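PDB 3DOH: esterase from Thermotoga maritima, which hydrolyses carboxylic esters as a thermostable enzyme, with an immunoglobulin-like domain ahead of its alpha/beta-hydrolase domain. Local coordinates for residues Gly19-Cys23 with His91-Ile95; Val31-Gln36 with Asn76-Val81; Val324-Arg328 with Arg342-Tyr346. One frame throughout, in Å; residues are numbered along the deposited sequence.

Contact 1: Gly19-Cys23 with His91-Ile95; sequences GEKVC and HSNTI
The shortest polar link runs from Thr94 OG1 to Glu20 OE1, a 2.5 Å hydrogen bond. Glu20 is extended (chi1 and chi2 both t), and its carboxylate also forms a salt bridge with Arg105 and takes hydrogen bonds from Tyr191 and Thr13. Next to it lies a single beta bridge within the immunoglobulin-like N-terminal domain, where the loop between strands 80-85 and 110-114 comes back against the start of strand 19-29. The two chains run in opposite senses, with Lys21 facing Asn93 at a CA-CA distance of 4.4 Å. Thr94 N donates to Glu20 O (2.9 Å, 154°) and Val22 N to Ser92 O (3.2 Å, 158°), so two backbone bonds flank the bridged pair. Glu20 to Val22 are in the beta region; Gly19, at phi/psi 115/-176, is not, and those angles by themselves call for glycine. Asn93 (-53/142) is extended, but Ser92 (-103/-39) and Thr94 (-91/-15) on either side of it are not, so the bridge stays single. Lys21, in an m-t-t-m rotamer, brings NZ to within 3.3 Å of Ser92 OG in a hydrogen bond; that hydroxyl is also bonded to Asp89 O. Apolar contact is slight: Val22 CG2 rests 4.1 Å from Thr94 CG2. Past the bridge, water 1 continues the link, donating to Glu20 O at 2.6 Å and accepting from Ile95 N at 3.0 Å.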
# COMPACT_ATOMS: atom_id res chain seq x y z
N GLY A 19 -24.13 -11.91 -14.08
CA GLY A 19 -24.14 -12.86 -15.16
C GLY A 19 -23.30 -14.09 -14.94
O GLY A 19 -22.70 -14.28 -13.86
N GLU A 20 -23.24 -14.94 -15.97
CA GLU A 20 -22.67 -16.27 -15.85
C GLU A 20 -21.15 -16.22 -15.97
O GLU A 20 -20.60 -15.61 -16.89
CB GLU A 20 -23.25 -17.20 -16.92
CG GLU A 20 -22.59 -18.57 -16.98
CD GLU A 20 -22.74 -19.23 -18.33
OE1 GLU A 20 -22.74 -18.51 -19.35
OE2 GLU A 20 -22.85 -20.47 -18.38
N LYS A 21 -20.48 -16.87 -15.02
CA LYS A 21 -19.04 -16.86 -14.95
C LYS A 21 -18.60 -18.29 -14.82
O LYS A 21 -19.33 -19.13 -14.26
CB LYS A 21 -18.53 -16.13 -13.71
CG LYS A 21 -18.91 -14.64 -13.45
CD LYS A 21 -18.13 -14.17 -12.20
CE LYS A 21 -18.32 -12.73 -11.88
NZ LYS A 21 -17.72 -11.87 -12.92
N VAL A 22 -17.41 -18.58 -15.31
CA VAL A 22 -16.75 -19.84 -15.03
C VAL A 22 -16.13 -19.72 -13.62
O VAL A 22 -15.19 -18.93 -13.41
CB VAL A 22 -15.61 -20.14 -16.03
CG1 VAL A 22 -15.13 -21.54 -15.82
CG2 VAL A 22 -16.06 -19.98 -17.44
N CYS A 23 -16.64 -20.53 -12.69
CA CYS A 23 -16.26 -20.47 -11.28
C CYS A 23 -15.40 -21.65 -10.87
O CYS A 23 -14.68 -21.60 -9.89
CB CYS A 23 -17.50 -20.38 -10.39
SG CYS A 23 -18.51 -21.85 -10.45
N HIS A 91 -11.30 -11.84 -16.58
CA HIS A 91 -11.85 -12.72 -17.60
C HIS A 91 -12.59 -13.88 -16.95
O HIS A 91 -12.24 -15.04 -17.16
CB HIS A 91 -10.75 -13.25 -18.51
CG HIS A 91 -10.21 -12.23 -19.47
ND1 HIS A 91 -8.92 -11.76 -19.41
CD2 HIS A 91 -10.80 -11.58 -20.51
CE1 HIS A 91 -8.73 -10.87 -20.37
NE2 HIS A 91 -9.85 -10.75 -21.05
N SER A 92 -13.61 -13.57 -16.15
CA SER A 92 -14.46 -14.62 -15.67
C SER A 92 -15.84 -14.73 -16.38
O SER A 92 -16.30 -15.85 -16.65
CB SER A 92 -14.59 -14.56 -14.15
OG SER A 92 -14.88 -13.26 -13.69
N ASN A 93 -16.46 -13.59 -16.70
CA ASN A 93 -17.73 -13.52 -17.43
C ASN A 93 -17.74 -14.30 -18.72
O ASN A 93 -16.75 -14.32 -19.43
CB ASN A 93 -18.09 -12.08 -17.70
CG ASN A 93 -18.48 -11.33 -16.43
OD1 ASN A 93 -19.56 -11.52 -15.87
ND2 ASN A 93 -17.58 -10.47 -15.95
N THR A 94 -18.85 -14.94 -19.04
CA THR A 94 -18.95 -15.65 -20.32
C THR A 94 -19.52 -14.74 -21.43
O THR A 94 -19.40 -15.03 -22.63
CB THR A 94 -19.75 -16.97 -20.22
OG1 THR A 94 -21.06 -16.69 -19.72
CG2 THR A 94 -19.07 -17.92 -19.26
N ILE A 95 -20.09 -13.62 -21.02
CA ILE A 95 -20.85 -12.81 -21.93
C ILE A 95 -20.15 -11.49 -22.16
O ILE A 95 -20.01 -10.70 -21.24
CB ILE A 95 -22.30 -12.56 -21.40
CG1 ILE A 95 -23.02 -13.90 -21.19
CG2 ILE A 95 -23.06 -11.58 -22.35
CD1 ILE A 95 -24.40 -13.80 -20.53
O HOH W 1 -21.11 -13.39 -18.17

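Contact 2: Val31-Gln36 with Asn76-Val81; sequences VEIDGQ and NRGKYV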
# COMPACT_ATOMS: atom_id res chain seq x y z
N VAL A 31 -7.47 -42.48 -11.56
CA VAL A 31 -7.78 -42.94 -10.19
C VAL A 31 -8.32 -41.85 -9.29
O VAL A 31 -8.52 -40.69 -9.71
CB VAL A 31 -6.58 -43.51 -9.44
CG1 VAL A 31 -6.83 -45.00 -9.05
CG2 VAL A 31 -5.26 -43.25 -10.20
N GLU A 32 -8.57 -42.25 -8.05
CA GLU A 32 -8.97 -41.32 -7.02
C GLU A 32 -7.70 -40.54 -6.67
O GLU A 32 -6.63 -40.86 -7.15
CB GLU A 32 -9.54 -42.05 -5.78
CG GLU A 32 -11.04 -42.42 -5.81
CD GLU A 32 -11.66 -42.56 -4.39
OE1 GLU A 32 -10.96 -42.34 -3.37
OE2 GLU A 32 -12.87 -42.89 -4.28
N ILE A 33 -7.86 -39.51 -5.83
CA ILE A 33 -6.79 -38.63 -5.40
C ILE A 33 -7.19 -38.10 -4.03
O ILE A 33 -8.38 -37.90 -3.77
CB ILE A 33 -6.66 -37.44 -6.37
CG1 ILE A 33 -6.22 -37.96 -7.73
CG2 ILE A 33 -5.69 -36.38 -5.84
CD1 ILE A 33 -6.04 -36.90 -8.73
N ASP A 34 -6.20 -37.88 -3.17
CA ASP A 34 -6.38 -37.19 -1.88
C ASP A 34 -6.13 -35.70 -2.03
O ASP A 34 -5.03 -35.26 -2.37
CB ASP A 34 -5.42 -37.74 -0.83
CG ASP A 34 -4.04 -37.93 -1.41
OD1 ASP A 34 -3.95 -38.57 -2.49
OD2 ASP A 34 -3.05 -37.42 -0.81
N GLY A 35 -7.19 -34.93 -1.77
CA GLY A 35 -7.14 -33.48 -1.83
C GLY A 35 -6.45 -32.87 -0.63
O GLY A 35 -5.98 -31.75 -0.70
N GLN A 36 -6.39 -33.60 0.47
CA GLN A 36 -5.71 -33.15 1.67
C GLN A 36 -4.32 -32.67 1.25
O GLN A 36 -3.85 -31.65 1.72
CB GLN A 36 -5.68 -34.32 2.67
CG GLN A 36 -4.58 -34.33 3.74
CD GLN A 36 -4.18 -35.78 4.12
OE1 GLN A 36 -5.04 -36.64 4.41
NE2 GLN A 36 -2.86 -36.06 4.09
N ASN A 76 -11.89 -35.61 1.77
CA ASN A 76 -11.39 -34.73 0.73
C ASN A 76 -10.66 -35.57 -0.32
O ASN A 76 -9.44 -35.53 -0.42
CB ASN A 76 -10.45 -33.72 1.40
CG ASN A 76 -9.94 -32.62 0.46
OD1 ASN A 76 -10.21 -32.59 -0.75
ND2 ASN A 76 -9.18 -31.72 1.04
N ARG A 77 -11.42 -36.35 -1.09
CA ARG A 77 -10.79 -37.35 -1.96
C ARG A 77 -11.70 -37.84 -3.09
O ARG A 77 -12.94 -37.78 -2.98
CB ARG A 77 -10.24 -38.53 -1.11
CG ARG A 77 -11.11 -39.78 -1.04
CD ARG A 77 -10.53 -40.91 -0.12
NE ARG A 77 -11.13 -40.87 1.21
CZ ARG A 77 -10.53 -40.42 2.31
NH1 ARG A 77 -9.26 -39.99 2.27
NH2 ARG A 77 -11.20 -40.41 3.47
N GLY A 78 -11.08 -38.31 -4.18
CA GLY A 78 -11.81 -39.03 -5.23
C GLY A 78 -11.21 -38.83 -6.60
O GLY A 78 -10.14 -38.27 -6.75
N LYS A 79 -11.92 -39.29 -7.63
CA LYS A 79 -11.42 -39.10 -8.98
C LYS A 79 -11.61 -37.66 -9.48
O LYS A 79 -11.01 -37.25 -10.48
CB LYS A 79 -12.02 -40.14 -9.95
CG LYS A 79 -13.53 -40.10 -10.09
CD LYS A 79 -14.14 -41.50 -9.98
CE LYS A 79 -14.23 -42.18 -11.34
NZ LYS A 79 -15.58 -42.85 -11.56
N TYR A 80 -12.43 -36.88 -8.79
CA TYR A 80 -12.62 -35.51 -9.25
C TYR A 80 -11.79 -34.52 -8.46
O TYR A 80 -11.81 -34.51 -7.22
CB TYR A 80 -14.09 -35.12 -9.19
CG TYR A 80 -14.97 -35.94 -10.06
CD1 TYR A 80 -15.07 -35.66 -11.41
CD2 TYR A 80 -15.71 -37.00 -9.54
CE1 TYR A 80 -15.89 -36.39 -12.24
CE2 TYR A 80 -16.54 -37.77 -10.38
CZ TYR A 80 -16.62 -37.44 -11.74
OH TYR A 80 -17.40 -38.15 -12.61
N VAL A 81 -11.04 -33.69 -9.18
CA VAL A 81 -10.33 -32.60 -8.56
C VAL A 81 -10.95 -31.28 -9.01
O VAL A 81 -11.08 -30.98 -10.22
CB VAL A 81 -8.80 -32.69 -8.84
CG1 VAL A 81 -8.09 -31.36 -8.55
CG2 VAL A 81 -8.20 -33.84 -8.03
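Ile33, Glu32 and Asn76 bury the most surface here, and each does so in its own way. Ile33 works through both backbone and side chain. Its carbonyl accepts a good bond from Gly78 N (2.8 Å, 158°), while the return bond, Ile33 N to Gly78 O, is equally short at 2.8 Å but bent to 117° and weak. Its CD1 packs 3.8 Å from Val81 CG2. Glu32 lies over the corner that the chain turns at Gly78 and Lys79: its CA is 3.3 Å from Gly78 O, a CA-H...O contact, and its OE1 comes within 3.5 Å of Arg77 CG, while OE2 is held by Asn65. Asn76 gives its carbonyl to Gly35 N (2.7 Å, 149°), and its OD1 reaches across to Ala63 N. The Asn76 side chain fills the space where a CB on residue 35 would stand, so glycine fits there. Gly78, at phi/psi 149/-171, needs glycine for its own backbone angles. Between these bonds Asp34 and Arg77 form an antiparallel non-hydrogen-bonded pair, CA-CA 4.4 Å. The pairing is short and irregular: one chain turns a corner at Val31, the other at Gly78 and Lys79, just before strand 80-85. On the Asn76-Val81 side, strand 80-85 runs on between strands 19-29 and 53-64 in the beta sheet of the immunoglobulin-like domain, while Ile33 also touches Ile118 in a nearby loop.

Contact 3: Val324-Arg328 with Arg342-Tyr346; sequences VENSR and RYTEY
Helix 325-336 packs on strand 341-346 through side chains, as the last part of a beta-alpha-beta crossover from strand 311-316 in the alpha/beta-hydrolase sheet. The strand is extended, and its alternate residues Tyr343 and Glu345 point toward the helix. CA distances are 8.6 Å for Arg328-Tyr343 and 8.2 Å for Val324-Glu345. Tyr343 (chi1 t) lays its ring beside Ser327, CE1 3.8 Å from Ser327 CB, and its OH lies 3.3 Å from Val324 CG2 and 3.6 Å from Arg328 CG. Thr344 turns the other way, its OG1 bonding Trp312 NE1. Glu345 (t, t) meets Arg328 (m, t, t) with both oxygens: Arg328 NE to Glu345 OE1 is 2.7 Å, Arg328 NH2 to Glu345 OE2 is 2.5 Å. Glu345 O accepts from Arg207 of the second subunit. The buried carboxylate of Glu345 thus has its charge balanced by a two-pronged salt bridge, and one oxygen, OE1, takes a second hydrogen bond from the phenol of Tyr343 (OH to OE1 2.6 Å).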
# COMPACT_ATOMS: atom_id res chain seq x y z
N VAL A 324 -35.58 7.17 -13.89
CA VAL A 324 -36.27 6.54 -12.75
C VAL A 324 -37.73 7.02 -12.72
O VAL A 324 -38.63 6.35 -12.18
CB VAL A 324 -35.53 6.85 -11.41
CG1 VAL A 324 -35.45 8.37 -11.15
CG2 VAL A 324 -36.16 6.14 -10.22
N GLU A 325 -37.96 8.19 -13.34
CA GLU A 325 -39.31 8.77 -13.40
C GLU A 325 -40.31 7.78 -14.03
O GLU A 325 -41.47 7.75 -13.69
CB GLU A 325 -39.27 10.11 -14.13
CG GLU A 325 -40.63 10.66 -14.54
CD GLU A 325 -41.32 11.46 -13.42
OE1 GLU A 325 -41.22 11.07 -12.20
OE2 GLU A 325 -41.96 12.50 -13.77
N ASN A 326 -39.82 6.95 -14.94
CA ASN A 326 -40.59 5.88 -15.50
C ASN A 326 -41.26 4.96 -14.46
O ASN A 326 -42.40 4.57 -14.65
CB ASN A 326 -39.68 5.08 -16.40
CG ASN A 326 -39.67 5.59 -17.82
OD1 ASN A 326 -40.47 5.15 -18.62
ND2 ASN A 326 -38.78 6.50 -18.14
N SER A 327 -40.56 4.60 -13.39
CA SER A 327 -41.18 3.82 -12.30
C SER A 327 -42.00 4.71 -11.38
O SER A 327 -43.14 4.36 -11.04
CB SER A 327 -40.13 3.10 -11.47
OG SER A 327 -39.68 1.98 -12.16
N ARG A 328 -41.44 5.85 -11.00
CA ARG A 328 -42.15 6.81 -10.13
C ARG A 328 -43.54 7.15 -10.60
O ARG A 328 -44.47 7.21 -9.77
CB ARG A 328 -41.39 8.11 -9.91
CG ARG A 328 -40.20 7.95 -9.07
CD ARG A 328 -39.39 9.12 -9.23
NE ARG A 328 -38.13 9.02 -8.51
CZ ARG A 328 -37.29 10.03 -8.36
NH1 ARG A 328 -37.60 11.23 -8.85
NH2 ARG A 328 -36.14 9.84 -7.73
N ARG A 342 -45.65 -1.81 -3.78
CA ARG A 342 -44.41 -1.43 -3.09
C ARG A 342 -43.37 -0.88 -4.07
O ARG A 342 -43.42 -1.12 -5.30
CB ARG A 342 -43.76 -2.60 -2.37
CG ARG A 342 -44.60 -3.26 -1.31
CD ARG A 342 -43.84 -4.43 -0.72
NE ARG A 342 -44.59 -4.94 0.40
CZ ARG A 342 -44.09 -5.65 1.42
NH1 ARG A 342 -42.78 -5.96 1.47
NH2 ARG A 342 -44.91 -6.04 2.40
N TYR A 343 -42.41 -0.15 -3.51
CA TYR A 343 -41.43 0.59 -4.26
C TYR A 343 -40.21 0.85 -3.42
O TYR A 343 -40.27 1.56 -2.41
CB TYR A 343 -41.99 1.93 -4.75
CG TYR A 343 -41.08 2.66 -5.69
CD1 TYR A 343 -40.53 2.02 -6.82
CD2 TYR A 343 -40.77 3.98 -5.47
CE1 TYR A 343 -39.67 2.70 -7.67
CE2 TYR A 343 -39.93 4.68 -6.32
CZ TYR A 343 -39.38 4.06 -7.41
OH TYR A 343 -38.52 4.82 -8.25
N THR A 344 -39.12 0.24 -3.87
CA THR A 344 -37.79 0.45 -3.40
C THR A 344 -37.07 1.16 -4.54
O THR A 344 -36.96 0.61 -5.63
CB THR A 344 -37.14 -0.92 -3.19
OG1 THR A 344 -37.95 -1.68 -2.29
CG2 THR A 344 -35.74 -0.79 -2.62
N GLU A 345 -36.59 2.39 -4.30
CA GLU A 345 -35.79 3.12 -5.27
C GLU A 345 -34.40 3.34 -4.72
O GLU A 345 -34.21 4.17 -3.81
CB GLU A 345 -36.40 4.46 -5.59
CG GLU A 345 -35.64 5.26 -6.65
CD GLU A 345 -36.19 6.68 -6.82
OE1 GLU A 345 -37.40 6.85 -7.09
OE2 GLU A 345 -35.41 7.65 -6.67
N TYR A 346 -33.45 2.60 -5.28
CA TYR A 346 -32.05 2.71 -4.94
C TYR A 346 -31.48 4.14 -5.10
O TYR A 346 -31.45 4.68 -6.21
CB TYR A 346 -31.22 1.70 -5.77
CG TYR A 346 -31.65 0.26 -5.58
CD1 TYR A 346 -31.40 -0.40 -4.38
CD2 TYR A 346 -32.29 -0.44 -6.61
CE1 TYR A 346 -31.79 -1.72 -4.17
CE2 TYR A 346 -32.69 -1.78 -6.43
CZ TYR A 346 -32.43 -2.41 -5.19
OH TYR A 346 -32.81 -3.70 -4.96

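Contacts 1 and 2 belong to the immunoglobulin-like domain and reach the same sheet, where strands 19-29 and 80-85 are neighbours. Along the chain, contact 2 is nested inside the loop that contact 1 closes, yet their centres lie 26 Å apart. Contact 3 belongs to the hydrolase domain, its centre about 51 Å from that of contact 2, on the opposite side of the chain's centre. Contacts 1 and 3 are buried, and each includes a buried glutamate held by an arginine, within the contact in 3 and from outside it in 1. Contact 2, partly exposed, relies chiefly on backbone bonds and glycines. Contact 3 alone is reached by a second subunit.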